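PDB 4WA0: possible adhesin from Caldicellulosiruptor kronotskyensis, which probably mediates attachment of the cell to cellulose as a tapirin, the present chain being its magnesium-binding C-terminal beta-helix domain. Local coordinates for residues A[259-263]-A[347-351]; A[231-236]-A[294-298]; A[7-13]-A[312-316]. One frame throughout, in Å; residues are numbered along the deposited sequence.

Contact 1: A[259-263]-A[347-351]; sequences IVIYG and DIESN
Strand 259-263 runs extended and helix 347-351 lies alongside it, their N-to-C directions 23° apart and their axes 10.9 Å apart at closest approach; the nearest CA atoms are those of Val260 and Ile348, 8.0 Å apart. This is helix-on-sheet packing on the outer surface of a beta-helix: strand alternation turns Val260 and Tyr262 toward the helix, while Ile261 points to the other side, against Ile276 of helix 269-280. Val260, beta-branched and compact, suits the close approach, its CG2 lying 4.1 Å from Ile348 CG1 (chi1 m, chi2 t). Tyr262, in the m rotamer, spans the remaining gap, which calls for a long aromatic ending in a hydroxyl. That hydroxyl meets two residues one helical turn apart. Asp347 (chi1 t) also accepts from Thr249 of the neighbouring strand, tying helix to sheet twice. Asn351 (chi1 m) supplies a donor: its ND2 gives a hydrogen bond to Tyr262 OH at 3.0 Å, and Tyr262 OH in turn donates to Asp347 OD2 at 2.6 Å.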
ATOM      1  N   ILE A 259       9.258  -6.013 -22.339  1.00 15.94           N
ATOM      2  CA  ILE A 259       9.943  -7.316 -22.059  1.00 14.93           C
ATOM      3  C   ILE A 259       9.582  -7.812 -20.656  1.00 14.35           C
ATOM      4  O   ILE A 259       9.379  -6.993 -19.718  1.00 13.85           O
ATOM      5  CB  ILE A 259      11.432  -7.150 -22.297  1.00 16.39           C
ATOM      6  CG1 ILE A 259      12.201  -8.504 -22.219  1.00 16.65           C
ATOM      7  CG2 ILE A 259      12.011  -6.153 -21.324  1.00 18.43           C
ATOM      8  CD1 ILE A 259      13.621  -8.380 -22.704  1.00 17.61           C
ATOM      9  N   VAL A 260       9.378  -9.121 -20.539  1.00 13.72           N
ATOM     10  CA  VAL A 260       9.259  -9.739 -19.244  1.00 13.73           C
ATOM     11  C   VAL A 260      10.553 -10.513 -18.948  1.00 13.53           C
ATOM     12  O   VAL A 260      11.026 -11.276 -19.800  1.00 14.79           O
ATOM     13  CB  VAL A 260       7.958 -10.554 -19.056  1.00 14.41           C
ATOM     14  CG1 VAL A 260       7.859 -11.646 -20.073  1.00 15.35           C
ATOM     15  CG2 VAL A 260       7.830 -11.105 -17.651  1.00 13.98           C
ATOM     16  N   ILE A 261      11.070 -10.288 -17.729  1.00 11.68           N
ATOM     17  CA  ILE A 261      12.198 -11.052 -17.197  1.00 12.93           C
ATOM     18  C   ILE A 261      11.718 -11.957 -16.094  1.00 12.94           C
ATOM     19  O   ILE A 261      11.061 -11.483 -15.186  1.00 12.75           O
ATOM     20  CB  ILE A 261      13.248 -10.074 -16.655  1.00 12.73           C
ATOM     21  CG1 ILE A 261      13.738  -9.084 -17.717  1.00 15.32           C
ATOM     22  CG2 ILE A 261      14.500 -10.737 -16.119  1.00 13.33           C
ATOM     23  CD1 ILE A 261      14.227  -9.628 -19.043  1.00 16.90           C
ATOM     24  N   TYR A 262      12.103 -13.238 -16.165  1.00 13.00           N
ATOM     25  CA  TYR A 262      11.718 -14.227 -15.194  1.00 14.32           C
ATOM     26  C   TYR A 262      12.988 -14.651 -14.449  1.00 15.04           C
ATOM     27  O   TYR A 262      13.981 -14.998 -15.088  1.00 14.24           O
ATOM     28  CB  TYR A 262      11.201 -15.453 -15.863  1.00 14.32           C
ATOM     29  CG  TYR A 262       9.894 -15.255 -16.645  1.00 12.92           C
ATOM     30  CD1 TYR A 262       8.727 -15.208 -16.009  1.00 14.50           C
ATOM     31  CD2 TYR A 262       9.898 -15.252 -18.026  1.00 15.86           C
ATOM     32  CE1 TYR A 262       7.514 -15.043 -16.723  1.00 17.03           C
ATOM     33  CE2 TYR A 262       8.706 -15.072 -18.748  1.00 15.05           C
ATOM     34  CZ  TYR A 262       7.538 -15.016 -18.070  1.00 16.42           C
ATOM     35  OH  TYR A 262       6.328 -14.882 -18.736  1.00 20.23           O
ATOM     36  N   GLY A 263      12.958 -14.584 -13.126  1.00 14.77           N
ATOM     37  CA  GLY A 263      14.065 -15.194 -12.317  1.00 13.02           C
ATOM     38  C   GLY A 263      13.446 -16.041 -11.236  1.00 14.80           C
ATOM     39  O   GLY A 263      12.936 -15.519 -10.257  1.00 13.59           O
ATOM     40  N   ASP A 347       1.907 -14.567 -22.161  1.00 17.91           N
ATOM     41  CA  ASP A 347       3.151 -15.314 -21.835  1.00 19.35           C
ATOM     42  C   ASP A 347       3.230 -15.540 -20.336  1.00 21.39           C
ATOM     43  O   ASP A 347       3.600 -16.623 -19.866  1.00 22.53           O
ATOM     44  CB  ASP A 347       4.381 -14.525 -22.258  1.00 19.91           C
ATOM     45  CG  ASP A 347       5.674 -15.330 -22.114  1.00 20.91           C
ATOM     46  OD1 ASP A 347       5.847 -16.262 -22.904  1.00 20.80           O
ATOM     47  OD2 ASP A 347       6.531 -14.970 -21.318  1.00 19.54           O
ATOM     48  N   ILE A 348       2.915 -14.507 -19.601  1.00 21.85           N
ATOM     49  CA  ILE A 348       2.971 -14.549 -18.132  1.00 22.47           C
ATOM     50  C   ILE A 348       1.890 -15.478 -17.637  1.00 27.47           C
ATOM     51  O   ILE A 348       2.175 -16.372 -16.836  1.00 22.63           O
ATOM     52  CB  ILE A 348       2.745 -13.160 -17.529  1.00 19.84           C
ATOM     53  CG1 ILE A 348       3.918 -12.199 -17.833  1.00 20.29           C
ATOM     54  CG2 ILE A 348       2.531 -13.275 -16.012  1.00 23.07           C
ATOM     55  CD1 ILE A 348       3.624 -10.744 -17.588  1.00 17.97           C
ATOM     56  N   GLU A 349       0.647 -15.294 -18.133  1.00 23.76           N
ATOM     57  CA  GLU A 349      -0.457 -16.234 -17.813  1.00 26.91           C
ATOM     58  C   GLU A 349      -0.101 -17.662 -18.044  1.00 26.71           C
ATOM     59  O   GLU A 349      -0.423 -18.523 -17.221  1.00 31.03           O
ATOM     60  CB  GLU A 349      -1.770 -15.844 -18.567  1.00 24.61           C
ATOM     61  CG  GLU A 349      -2.397 -14.599 -17.927  1.00 24.83           C
ATOM     62  CD  GLU A 349      -3.275 -13.716 -18.818  1.00 30.10           C
ATOM     63  OE1 GLU A 349      -3.536 -14.024 -19.992  1.00 30.84           O
ATOM     64  OE2 GLU A 349      -3.702 -12.632 -18.308  1.00 30.38           O
ATOM     65  N   SER A 350       0.598 -17.951 -19.135  1.00 27.78           N
ATOM     66  CA  SER A 350       0.912 -19.315 -19.498  1.00 28.97           C
ATOM     67  C   SER A 350       1.943 -19.899 -18.559  1.00 33.00           C
ATOM     68  O   SER A 350       1.838 -21.059 -18.141  1.00 33.95           O
ATOM     69  CB  SER A 350       1.426 -19.416 -20.926  1.00 31.35           C
ATOM     70  OG  SER A 350       0.373 -19.057 -21.820  1.00 33.33           O
ATOM     71  N   ASN A 351       2.949 -19.105 -18.247  1.00 29.96           N
ATOM     72  CA  ASN A 351       4.060 -19.583 -17.418  1.00 33.02           C
ATOM     73  C   ASN A 351       3.718 -19.685 -15.933  1.00 34.54           C
ATOM     74  O   ASN A 351       4.411 -20.370 -15.192  1.00 41.40           O
ATOM     75  CB  ASN A 351       5.253 -18.650 -17.559  1.00 26.97           C
ATOM     76  CG  ASN A 351       5.996 -18.860 -18.850  1.00 27.66           C
ATOM     77  OD1 ASN A 351       6.244 -19.961 -19.258  1.00 26.44           O
ATOM     78  ND2 ASN A 351       6.362 -17.771 -19.512  1.00 23.15           N
TER

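Contact 2: A[231-236]-A[294-298]; sequences LLTTPL and LISRG
Arg297, just past the end of strand 294-296 in a beta-helix, reaches from the corner of the coil to the irregular loop 231-236 outside it. Its side chain is nearly extended (chi1 m, chi2 and chi3 t), the length needed to present a guanidinium to a loop carbonyl. NH1 donates to Thr234 O at 2.9 Å; the same NH1 forms a salt bridge with Glu264, which also accepts from the backbone N of Leu236. Leu236 (chi1 m, chi2 t), the other residue much covered by the contact, turns toward the strand: its CD1 lies 3.8 Å from Ile295 CG2 and 3.7 Å from Ser296 CA, a branched apolar end suited to covering the sheet. The closest CA atoms are those of Leu236 and Ser296, at 7.4 Å. Ser296 OG accepts from Gly298 N at 3.1 Å in an ST turn, and also bonds Gly263 O. A water bridges the two segments, donating to Thr234 O at 2.7 Å and accepting from Arg297 NH2 at 2.8 Å.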
ATOM      1  N   LEU A 231      -2.268 -20.688  -9.605  1.00 27.18           N
ATOM      2  CA  LEU A 231      -0.840 -20.585  -9.683  1.00 25.32           C
ATOM      3  C   LEU A 231      -0.183 -21.950  -9.652  1.00 29.25           C
ATOM      4  O   LEU A 231      -0.328 -22.711  -8.686  1.00 27.01           O
ATOM      5  CB  LEU A 231      -0.322 -19.761  -8.484  1.00 26.01           C
ATOM      6  CG  LEU A 231       1.200 -19.587  -8.416  1.00 25.91           C
ATOM      7  CD1 LEU A 231       1.788 -18.941  -9.660  1.00 27.41           C
ATOM      8  CD2 LEU A 231       1.623 -18.853  -7.169  1.00 27.96           C
ATOM      9  N   LEU A 232       0.618 -22.192 -10.662  1.00 26.35           N
ATOM     10  CA  LEU A 232       1.450 -23.385 -10.793  1.00 29.92           C
ATOM     11  C   LEU A 232       2.663 -23.348  -9.898  1.00 31.21           C
ATOM     12  O   LEU A 232       3.008 -22.312  -9.362  1.00 30.45           O
ATOM     13  CB  LEU A 232       1.976 -23.397 -12.212  1.00 32.57           C
ATOM     14  CG  LEU A 232       0.939 -23.446 -13.353  1.00 37.46           C
ATOM     15  CD1 LEU A 232       1.646 -23.185 -14.693  1.00 39.81           C
ATOM     16  CD2 LEU A 232       0.209 -24.775 -13.399  1.00 38.58           C
ATOM     17  N   THR A 233       3.362 -24.477  -9.791  1.00 31.29           N
ATOM     18  CA  THR A 233       4.630 -24.536  -9.042  1.00 34.38           C
ATOM     19  C   THR A 233       5.835 -24.772  -9.937  1.00 33.65           C
ATOM     20  O   THR A 233       6.972 -24.795  -9.423  1.00 36.42           O
ATOM     21  CB  THR A 233       4.576 -25.645  -7.972  1.00 36.39           C
ATOM     22  OG1 THR A 233       4.097 -26.845  -8.594  1.00 39.24           O
ATOM     23  CG2 THR A 233       3.619 -25.238  -6.849  1.00 37.85           C
ATOM     24  N   THR A 234       5.584 -24.959 -11.248  1.00 29.88           N
ATOM     25  CA  THR A 234       6.587 -24.943 -12.294  1.00 29.26           C
ATOM     26  C   THR A 234       7.553 -23.793 -12.029  1.00 28.45           C
ATOM     27  O   THR A 234       7.112 -22.645 -11.811  1.00 26.72           O
ATOM     28  CB  THR A 234       5.902 -24.623 -13.666  1.00 31.28           C
ATOM     29  OG1 THR A 234       4.650 -25.309 -13.757  1.00 37.96           O
ATOM     30  CG2 THR A 234       6.720 -25.074 -14.822  1.00 32.67           C
ATOM     31  N   PRO A 235       8.837 -24.060 -12.068  1.00 27.56           N
ATOM     32  CA  PRO A 235       9.737 -22.886 -11.996  1.00 27.13           C
ATOM     33  C   PRO A 235       9.542 -21.926 -13.150  1.00 23.66           C
ATOM     34  O   PRO A 235       9.282 -22.343 -14.310  1.00 21.72           O
ATOM     35  CB  PRO A 235      11.130 -23.478 -12.104  1.00 29.25           C
ATOM     36  CG  PRO A 235      10.952 -24.943 -12.345  1.00 32.11           C
ATOM     37  CD  PRO A 235       9.574 -25.323 -11.880  1.00 30.79           C
ATOM     38  N   LEU A 236       9.716 -20.646 -12.838  1.00 19.84           N
ATOM     39  CA  LEU A 236       9.714 -19.646 -13.870  1.00 20.31           C
ATOM     40  C   LEU A 236      10.800 -19.989 -14.923  1.00 20.19           C
ATOM     41  O   LEU A 236      11.906 -20.508 -14.606  1.00 18.54           O
ATOM     42  CB  LEU A 236       9.948 -18.252 -13.233  1.00 19.86           C
ATOM     43  CG  LEU A 236       8.899 -17.770 -12.205  1.00 18.42           C
ATOM     44  CD1 LEU A 236       9.195 -16.362 -11.643  1.00 18.12           C
ATOM     45  CD2 LEU A 236       7.475 -17.812 -12.775  1.00 18.07           C
ATOM     46  N   LEU A 294       9.173  -7.539 -14.176  1.00 11.37           N
ATOM     47  CA  LEU A 294      10.136  -8.386 -13.477  1.00 11.02           C
ATOM     48  C   LEU A 294       9.291  -9.350 -12.650  1.00 11.84           C
ATOM     49  O   LEU A 294       8.443  -8.917 -11.837  1.00 11.60           O
ATOM     50  CB  LEU A 294      10.977  -7.529 -12.531  1.00 11.83           C
ATOM     51  CG  LEU A 294      11.901  -6.510 -13.190  1.00 13.13           C
ATOM     52  CD1 LEU A 294      12.559  -5.649 -12.114  1.00 13.28           C
ATOM     53  CD2 LEU A 294      12.918  -7.077 -14.174  1.00 13.95           C
ATOM     54  N   ILE A 295       9.507 -10.647 -12.836  1.00 11.02           N
ATOM     55  CA  ILE A 295       8.749 -11.690 -12.143  1.00 11.21           C
ATOM     56  C   ILE A 295       9.719 -12.702 -11.540  1.00 13.08           C
ATOM     57  O   ILE A 295      10.572 -13.235 -12.263  1.00 12.07           O
ATOM     58  CB  ILE A 295       7.777 -12.395 -13.086  1.00 12.39           C
ATOM     59  CG1 ILE A 295       6.948 -11.342 -13.885  1.00 15.98           C
ATOM     60  CG2 ILE A 295       6.900 -13.353 -12.306  1.00 14.13           C
ATOM     61  CD1 ILE A 295       5.808 -11.901 -14.612  1.00 18.42           C
ATOM     62  N   SER A 296       9.601 -12.868 -10.227  1.00 12.87           N
ATOM     63  CA  SER A 296      10.495 -13.735  -9.444  1.00 11.99           C
ATOM     64  C   SER A 296       9.773 -14.523  -8.366  1.00 14.42           C
ATOM     65  O   SER A 296       8.610 -14.162  -7.908  1.00 13.84           O
ATOM     66  CB  SER A 296      11.585 -12.855  -8.892  1.00 12.04           C
ATOM     67  OG  SER A 296      12.636 -13.649  -8.359  1.00 14.06           O
ATOM     68  N   ARG A 297      10.419 -15.606  -7.877  1.00 14.02           N
ATOM     69  CA  ARG A 297       9.984 -16.185  -6.613  1.00 15.88           C
ATOM     70  C   ARG A 297      10.973 -15.942  -5.508  1.00 16.63           C
ATOM     71  O   ARG A 297      10.880 -16.560  -4.454  1.00 18.33           O
ATOM     72  CB  ARG A 297       9.708 -17.705  -6.729  1.00 16.85           C
ATOM     73  CG  ARG A 297       8.519 -18.006  -7.623  1.00 16.56           C
ATOM     74  CD  ARG A 297       7.982 -19.396  -7.396  1.00 18.29           C
ATOM     75  NE  ARG A 297       6.692 -19.662  -8.020  1.00 18.35           N
ATOM     76  CZ  ARG A 297       6.493 -20.120  -9.251  1.00 19.36           C
ATOM     77  NH1 ARG A 297       7.467 -20.281 -10.107  1.00 17.37           N
ATOM     78  NH2 ARG A 297       5.239 -20.380  -9.642  1.00 20.72           N
ATOM     79  N   GLY A 298      11.906 -15.059  -5.746  1.00 14.51           N
ATOM     80  CA  GLY A 298      12.777 -14.535  -4.725  1.00 14.08           C
ATOM     81  C   GLY A 298      12.850 -13.046  -4.745  1.00 13.13           C
ATOM     82  O   GLY A 298      11.889 -12.368  -5.166  1.00 14.01           O
TER
HETATM   83  O   HOH W   1       4.077 -21.075  -6.519  1.00 28.34           O
HETATM   84  O   HOH W   2       4.887 -21.204 -12.326  1.00 29.18           O

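Contact 3: A[7-13]-A[312-316]; sequences PLDYAIF and GSIIS
Three backbone hydrogen bonds join the segments in parallel register: Ile314 N to Ala11 O at 2.8 Å, Phe13 N to Ile314 O at 2.9 Å and Ser316 N to Phe13 O at 2.8 Å. Ile12 pairs with Ile314 and Phe13 with Ile315, CA atoms 4.8 Å apart in each, as between neighbouring coils of a beta-helix, here the N-terminal strand and a coil near the C-terminus. Before the strand, residues 7-9 form a 3-10 turn, and the chain bends at Ala11 and Ile12. Beside the turn a water lies 2.9 Å from Leu8 O, 3.1 Å from Tyr10 O and 2.6 Å from Ser313 OG, which also bonds His293. Ile12 and Ile314, both m,t, share the face covered by Leu335 of strand 333-337, where beta-branched chains suit extended backbone. On the other face Phe13 (chi1 t) sets CD1 4.1 Å from Ile315 CG2, its ring also stacked on Tyr32; Ile315 (m,t) brings CD1 4.4 Å from Leu8 CD2. Gly312 has backbone angles at which a CB would strike the preceding carbonyl. Main-chain bonds thus set the register, while apolar side chains on both faces fill the packing around it.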
ATOM      1  N   PRO A   7      -3.015 -10.332 -10.961  1.00 22.89           N
ATOM      2  CA  PRO A   7      -1.714  -9.785 -10.633  1.00 23.03           C
ATOM      3  C   PRO A   7      -1.159  -8.844 -11.715  1.00 20.92           C
ATOM      4  O   PRO A   7      -0.250  -8.007 -11.457  1.00 20.08           O
ATOM      5  CB  PRO A   7      -0.840 -11.021 -10.466  1.00 25.00           C
ATOM      6  CG  PRO A   7      -1.761 -12.154 -10.142  1.00 26.34           C
ATOM      7  CD  PRO A   7      -3.067 -11.811 -10.823  1.00 26.71           C
ATOM      8  N   LEU A   8      -1.634  -8.945 -12.981  1.00 21.55           N
ATOM      9  CA  LEU A   8      -1.132  -8.029 -14.003  1.00 23.17           C
ATOM     10  C   LEU A   8      -1.568  -6.549 -13.848  1.00 21.89           C
ATOM     11  O   LEU A   8      -0.981  -5.665 -14.481  1.00 26.69           O
ATOM     12  CB  LEU A   8      -1.492  -8.464 -15.406  1.00 28.46           C
ATOM     13  CG  LEU A   8      -1.271  -9.908 -15.807  1.00 31.78           C
ATOM     14  CD1 LEU A   8      -1.707 -10.002 -17.255  1.00 36.31           C
ATOM     15  CD2 LEU A   8       0.154 -10.391 -15.628  1.00 34.40           C
ATOM     16  N   ASP A   9      -2.543  -6.278 -13.001  1.00 20.94           N
ATOM     17  CA  ASP A   9      -3.065  -4.897 -12.735  1.00 21.16           C
ATOM     18  C   ASP A   9      -2.289  -4.171 -11.703  1.00 21.24           C
ATOM     19  O   ASP A   9      -2.642  -2.996 -11.272  1.00 18.23           O
ATOM     20  CB  ASP A   9      -4.518  -5.037 -12.286  1.00 25.91           C
ATOM     21  CG  ASP A   9      -5.416  -5.645 -13.390  1.00 34.18           C
ATOM     22  OD1 ASP A   9      -4.999  -5.522 -14.564  1.00 36.40           O
ATOM     23  OD2 ASP A   9      -6.441  -6.338 -13.071  1.00 36.87           O
ATOM     24  N   TYR A  10      -1.287  -4.904 -11.179  1.00 16.31           N
ATOM     25  CA  TYR A  10      -0.589  -4.398 -10.042  1.00 17.20           C
ATOM     26  C   TYR A  10       0.757  -3.841 -10.441  1.00 13.42           C
ATOM     27  O   TYR A  10       1.479  -4.479 -11.206  1.00 17.01           O
ATOM     28  CB  TYR A  10      -0.421  -5.497  -8.958  1.00 15.16           C
ATOM     29  CG  TYR A  10      -1.733  -5.679  -8.223  1.00 15.80           C
ATOM     30  CD1 TYR A  10      -2.698  -6.504  -8.743  1.00 17.38           C
ATOM     31  CD2 TYR A  10      -2.026  -4.989  -7.063  1.00 14.86           C
ATOM     32  CE1 TYR A  10      -3.912  -6.656  -8.123  1.00 18.59           C
ATOM     33  CE2 TYR A  10      -3.246  -5.149  -6.416  1.00 16.01           C
ATOM     34  CZ  TYR A  10      -4.186  -5.986  -6.984  1.00 17.29           C
ATOM     35  OH  TYR A  10      -5.446  -6.175  -6.445  1.00 19.17           O
ATOM     36  N   ALA A  11       1.085  -2.683  -9.908  1.00 13.13           N
ATOM     37  CA  ALA A  11       2.432  -2.149 -10.033  1.00 12.69           C
ATOM     38  C   ALA A  11       3.407  -3.091  -9.306  1.00 12.20           C
ATOM     39  O   ALA A  11       4.541  -3.410  -9.789  1.00 12.90           O
ATOM     40  CB  ALA A  11       2.517  -0.801  -9.455  1.00 13.15           C
ATOM     41  N   ILE A  12       2.980  -3.503  -8.104  1.00 11.08           N
ATOM     42  CA  ILE A  12       3.751  -4.449  -7.291  1.00 11.51           C
ATOM     43  C   ILE A  12       2.746  -5.478  -6.731  1.00 12.10           C
ATOM     44  O   ILE A  12       1.809  -5.112  -6.002  1.00 11.48           O
ATOM     45  CB  ILE A  12       4.509  -3.778  -6.145  1.00 11.51           C
ATOM     46  CG1 ILE A  12       5.460  -2.697  -6.633  1.00 12.30           C
ATOM     47  CG2 ILE A  12       5.293  -4.805  -5.346  1.00 12.51           C
ATOM     48  CD1 ILE A  12       6.030  -1.881  -5.543  1.00 13.06           C
ATOM     49  N   PHE A  13       2.940  -6.743  -7.092  1.00 11.99           N
ATOM     50  CA  PHE A  13       2.131  -7.836  -6.564  1.00 11.43           C
ATOM     51  C   PHE A  13       3.045  -8.802  -5.805  1.00 11.65           C
ATOM     52  O   PHE A  13       4.026  -9.309  -6.355  1.00 14.43           O
ATOM     53  CB  PHE A  13       1.396  -8.529  -7.689  1.00 13.04           C
ATOM     54  CG  PHE A  13       0.546  -9.660  -7.216  1.00 13.75           C
ATOM     55  CD1 PHE A  13       1.119 -10.920  -6.937  1.00 16.57           C
ATOM     56  CD2 PHE A  13      -0.820  -9.472  -7.054  1.00 15.89           C
ATOM     57  CE1 PHE A  13       0.295 -11.918  -6.435  1.00 17.51           C
ATOM     58  CE2 PHE A  13      -1.623 -10.472  -6.560  1.00 17.22           C
ATOM     59  CZ  PHE A  13      -1.058 -11.691  -6.270  1.00 18.49           C
ATOM     60  N   GLY A 312       6.574  -0.244 -15.946  1.00 12.82           N
ATOM     61  CA  GLY A 312       6.178  -1.604 -15.939  1.00 12.04           C
ATOM     62  C   GLY A 312       5.552  -2.128 -14.684  1.00 11.30           C
ATOM     63  O   GLY A 312       4.627  -1.533 -14.148  1.00 13.23           O
ATOM     64  N   SER A 313       6.091  -3.236 -14.183  1.00 10.44           N
ATOM     65  CA  SER A 313       5.568  -3.824 -12.975  1.00 10.88           C
ATOM     66  C   SER A 313       6.539  -4.844 -12.416  1.00 11.49           C
ATOM     67  O   SER A 313       7.461  -5.323 -13.126  1.00 11.29           O
ATOM     68  CB  SER A 313       4.158  -4.427 -13.234  1.00 12.90           C
ATOM     69  OG  SER A 313       4.215  -5.652 -13.984  1.00 14.80           O
ATOM     70  N   ILE A 314       6.295  -5.182 -11.161  1.00 11.34           N
ATOM     71  CA  ILE A 314       7.073  -6.174 -10.356  1.00 11.42           C
ATOM     72  C   ILE A 314       6.126  -7.156  -9.715  1.00 11.96           C
ATOM     73  O   ILE A 314       5.180  -6.754  -8.981  1.00 14.12           O
ATOM     74  CB  ILE A 314       7.913  -5.474  -9.242  1.00 13.10           C
ATOM     75  CG1 ILE A 314       8.849  -4.540  -9.870  1.00 12.50           C
ATOM     76  CG2 ILE A 314       8.532  -6.505  -8.320  1.00 15.18           C
ATOM     77  CD1 ILE A 314       9.444  -3.626  -8.831  1.00 14.03           C
ATOM     78  N   ILE A 315       6.363  -8.471  -9.951  1.00 11.75           N
ATOM     79  CA  ILE A 315       5.507  -9.543  -9.448  1.00 11.61           C
ATOM     80  C   ILE A 315       6.346 -10.584  -8.770  1.00 12.72           C
ATOM     81  O   ILE A 315       7.266 -11.118  -9.387  1.00 13.71           O
ATOM     82  CB  ILE A 315       4.687 -10.185 -10.580  1.00 13.85           C
ATOM     83  CG1 ILE A 315       3.789  -9.133 -11.197  1.00 15.63           C
ATOM     84  CG2 ILE A 315       3.813 -11.350 -10.049  1.00 14.02           C
ATOM     85  CD1 ILE A 315       3.181  -9.519 -12.497  1.00 18.02           C
ATOM     86  N   SER A 316       6.047 -10.845  -7.503  1.00 12.87           N
ATOM     87  CA  SER A 316       6.691 -11.933  -6.824  1.00 15.91           C
ATOM     88  C   SER A 316       5.655 -13.006  -6.580  1.00 16.21           C
ATOM     89  O   SER A 316       4.534 -12.722  -6.126  1.00 15.30           O
ATOM     90  CB  SER A 316       7.165 -11.468  -5.468  1.00 18.93           C
ATOM     91  OG  SER A 316       7.287 -12.578  -4.548  1.00 21.02           O
TER
HETATM   92  O   HOH W   3       1.751  -6.314 -13.638  1.00 27.20           O

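In the fold
All three contacts reach one sheet of the beta-helix, in which strands 10-14, 313-316, 291-296 and 258-263 are consecutive neighbours. Contact centres lie about 9 Å (1 and 2), 12 Å (1 and 3) and 13 Å (2 and 3) apart. Along the chain, contact 2 is nested within the long loop closed by contact 3, while contact 1 crosses both. Helix 342-352 links the set: Ile348 packs on Ile295 of contact 2 and on Leu8 of contact 3. Contacts 1 and 2 join the helix and the 231-236 loop to the end of the domain that carries the magnesium site, whose ion lies about 9 Å from the Tyr262 side chain; contact 3 joins strand 10-14 to strand 313-316.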